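Local coordinates for protein biofilm growth-associated repressor (Xylella fastidiosa, PDB 3PQK) that represses transcription of its own operon by binding a palindromic AT-rich sequence that spans the -10 region of the blh promoter, at residues V24-V29 with Q56-L60. Numbering follows the deposited sequence.
Sequences VRLMLV and QLGVL
Arg25 donates a hydrogen bond from NE to OE1 of Gln56, 2.7 Å long. The donor lies nearly in line with the amide carbonyl, at a C=O...N angle of 170°. The bond is nevertheless bent at its hydrogen (143°), and the oxygen is tilted out of the guanidinium plane. The glutamine reaches this position by folding at chi2, which turns its amide back toward Arg25, whereas the arginine runs extended from CG to NE across it. Val59 lies over one face of the guanidinium, its CG1 3.5 Å from Arg25 CZ and displaced toward the rim. The far end of the arginine is tied down by a second hydrogen bond, from NH1 to the backbone O of Thr19, so that the group joins helix 52-62 to the end of helix 3-20.

The pairing belongs to the winged-helix fold of the ArsR family: 56-60 lies on the second helix of the predicted helix-turn-helix, residues 39-62, and packs against helix 23-33, the axes of segments 24-29 and 56-60 crossing at 73° and approaching to 9.8 Å.

Apolar contacts fill the rest of the interface. Leu60 points its fork into the groove between Arg25, Leu28 and Val29; its CD1 sits 3.8 Å from Leu28 CB, and both methyls touch Val29 CG1, while CB and CG of Arg25 pass at a slant over its CD2 and CG. Leu28 CD1 meets the branch carbon CG of Leu57 at 3.9 Å and also rests on Gln56 CB. Val24 holds CG1 anti to its backbone nitrogen, and this methyl lies 3.8 Å from Gln56 CG, against the bent stem. Beyond Leu28 and Leu57 the layer continues into helix 39-46 through Ile46 and Leu42, and past Val29 into helix 84-96 through Val88.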
loop_
_atom_site.group_PDB
_atom_site.type_symbol
_atom_site.label_atom_id
_atom_site.label_comp_id
_atom_site.label_asym_id
_atom_site.label_seq_id
_atom_site.Cartn_x
_atom_site.Cartn_y
_atom_site.Cartn_z
ATOM N N VAL B 24 4.009 6.014 -11.855
ATOM C CA VAL B 24 5.396 5.880 -12.334
ATOM C C VAL B 24 6.268 5.262 -11.231
ATOM O O VAL B 24 7.032 4.327 -11.521
ATOM C CB VAL B 24 5.979 7.197 -12.924
ATOM C CG1 VAL B 24 7.450 7.031 -13.323
ATOM C CG2 VAL B 24 5.139 7.688 -14.115
ATOM N N ARG B 25 6.082 5.698 -9.965
ATOM C CA ARG B 25 6.800 5.097 -8.825
ATOM C C ARG B 25 6.464 3.624 -8.695
ATOM O O ARG B 25 7.358 2.811 -8.493
ATOM C CB ARG B 25 6.486 5.815 -7.518
ATOM C CG ARG B 25 7.097 7.182 -7.447
ATOM C CD ARG B 25 6.638 7.904 -6.201
ATOM N NE ARG B 25 6.633 9.347 -6.399
ATOM C CZ ARG B 25 5.903 10.210 -5.701
ATOM N NH1 ARG B 25 5.093 9.783 -4.738
ATOM N NH2 ARG B 25 5.978 11.507 -5.958
ATOM N N LEU B 26 5.195 3.265 -8.884
ATOM C CA LEU B 26 4.802 1.865 -8.835
ATOM C C LEU B 26 5.443 0.996 -9.930
ATOM O O LEU B 26 5.909 -0.102 -9.633
ATOM C CB LEU B 26 3.284 1.720 -8.834
ATOM C CG LEU B 26 2.653 2.015 -7.487
ATOM C CD1 LEU B 26 1.139 2.140 -7.616
ATOM C CD2 LEU B 26 2.993 0.916 -6.481
HETATM N N MSE B 27 5.473 1.496 -11.168
HETATM C CA MSE B 27 6.073 0.763 -12.300
HETATM C C MSE B 27 7.568 0.565 -12.024
HETATM O O MSE B 27 8.065 -0.546 -12.137
HETATM C CB MSE B 27 5.842 1.519 -13.613
HETATM C CG MSE B 27 4.380 1.567 -14.039
HETATM SE SE MSE B 27 4.106 2.452 -15.770
HETATM C CE MSE B 27 4.264 4.262 -15.344
ATOM N N LEU B 28 8.224 1.599 -11.482
ATOM C CA LEU B 28 9.626 1.556 -11.109
ATOM C C LEU B 28 9.911 0.511 -10.040
ATOM O O LEU B 28 10.767 -0.317 -10.242
ATOM C CB LEU B 28 10.095 2.963 -10.672
ATOM C CG LEU B 28 10.282 3.968 -11.812
ATOM C CD1 LEU B 28 10.461 5.374 -11.272
ATOM C CD2 LEU B 28 11.474 3.583 -12.710
ATOM N N VAL B 29 9.191 0.521 -8.913
ATOM C CA VAL B 29 9.438 -0.452 -7.841
ATOM C C VAL B 29 9.124 -1.889 -8.242
ATOM O O VAL B 29 9.913 -2.789 -7.971
ATOM C CB VAL B 29 8.900 -0.022 -6.444
ATOM C CG1 VAL B 29 9.529 1.300 -5.996
ATOM C CG2 VAL B 29 7.375 0.090 -6.439
ATOM N N GLN B 56 11.082 10.842 -10.443
ATOM C CA GLN B 56 10.439 9.763 -9.694
ATOM C C GLN B 56 11.385 8.825 -8.975
ATOM O O GLN B 56 11.089 8.452 -7.837
ATOM C CB GLN B 56 9.377 9.045 -10.546
ATOM C CG GLN B 56 8.249 9.988 -11.044
ATOM C CD GLN B 56 7.626 10.770 -9.917
ATOM O OE1 GLN B 56 7.256 10.203 -8.889
ATOM N NE2 GLN B 56 7.574 12.099 -10.049
ATOM N N LEU B 57 12.556 8.482 -9.579
ATOM C CA LEU B 57 13.583 7.664 -8.897
ATOM C C LEU B 57 14.198 8.517 -7.765
ATOM O O LEU B 57 14.632 7.984 -6.738
ATOM C CB LEU B 57 14.689 7.170 -9.863
ATOM C CG LEU B 57 14.324 6.051 -10.868
ATOM C CD1 LEU B 57 15.240 6.097 -12.123
ATOM C CD2 LEU B 57 14.398 4.660 -10.229
ATOM N N GLY B 58 14.233 9.840 -7.986
ATOM C CA GLY B 58 14.700 10.832 -7.018
ATOM C C GLY B 58 13.846 10.769 -5.767
ATOM O O GLY B 58 14.378 10.510 -4.692
ATOM N N VAL B 59 12.505 10.833 -5.928
ATOM C CA VAL B 59 11.523 10.679 -4.829
ATOM C C VAL B 59 11.706 9.331 -4.102
ATOM O O VAL B 59 11.764 9.302 -2.887
ATOM C CB VAL B 59 10.059 10.875 -5.303
ATOM C CG1 VAL B 59 9.054 10.520 -4.198
ATOM C CG2 VAL B 59 9.826 12.298 -5.810
ATOM N N LEU B 60 11.832 8.225 -4.844
ATOM C CA LEU B 60 11.991 6.867 -4.283
ATOM C C LEU B 60 13.282 6.700 -3.529
ATOM O O LEU B 60 13.353 5.898 -2.602
ATOM C CB LEU B 60 11.914 5.813 -5.423
ATOM C CG LEU B 60 10.527 5.577 -6.035
ATOM C CD1 LEU B 60 10.629 4.686 -7.278
ATOM C CD2 LEU B 60 9.527 4.974 -4.987
#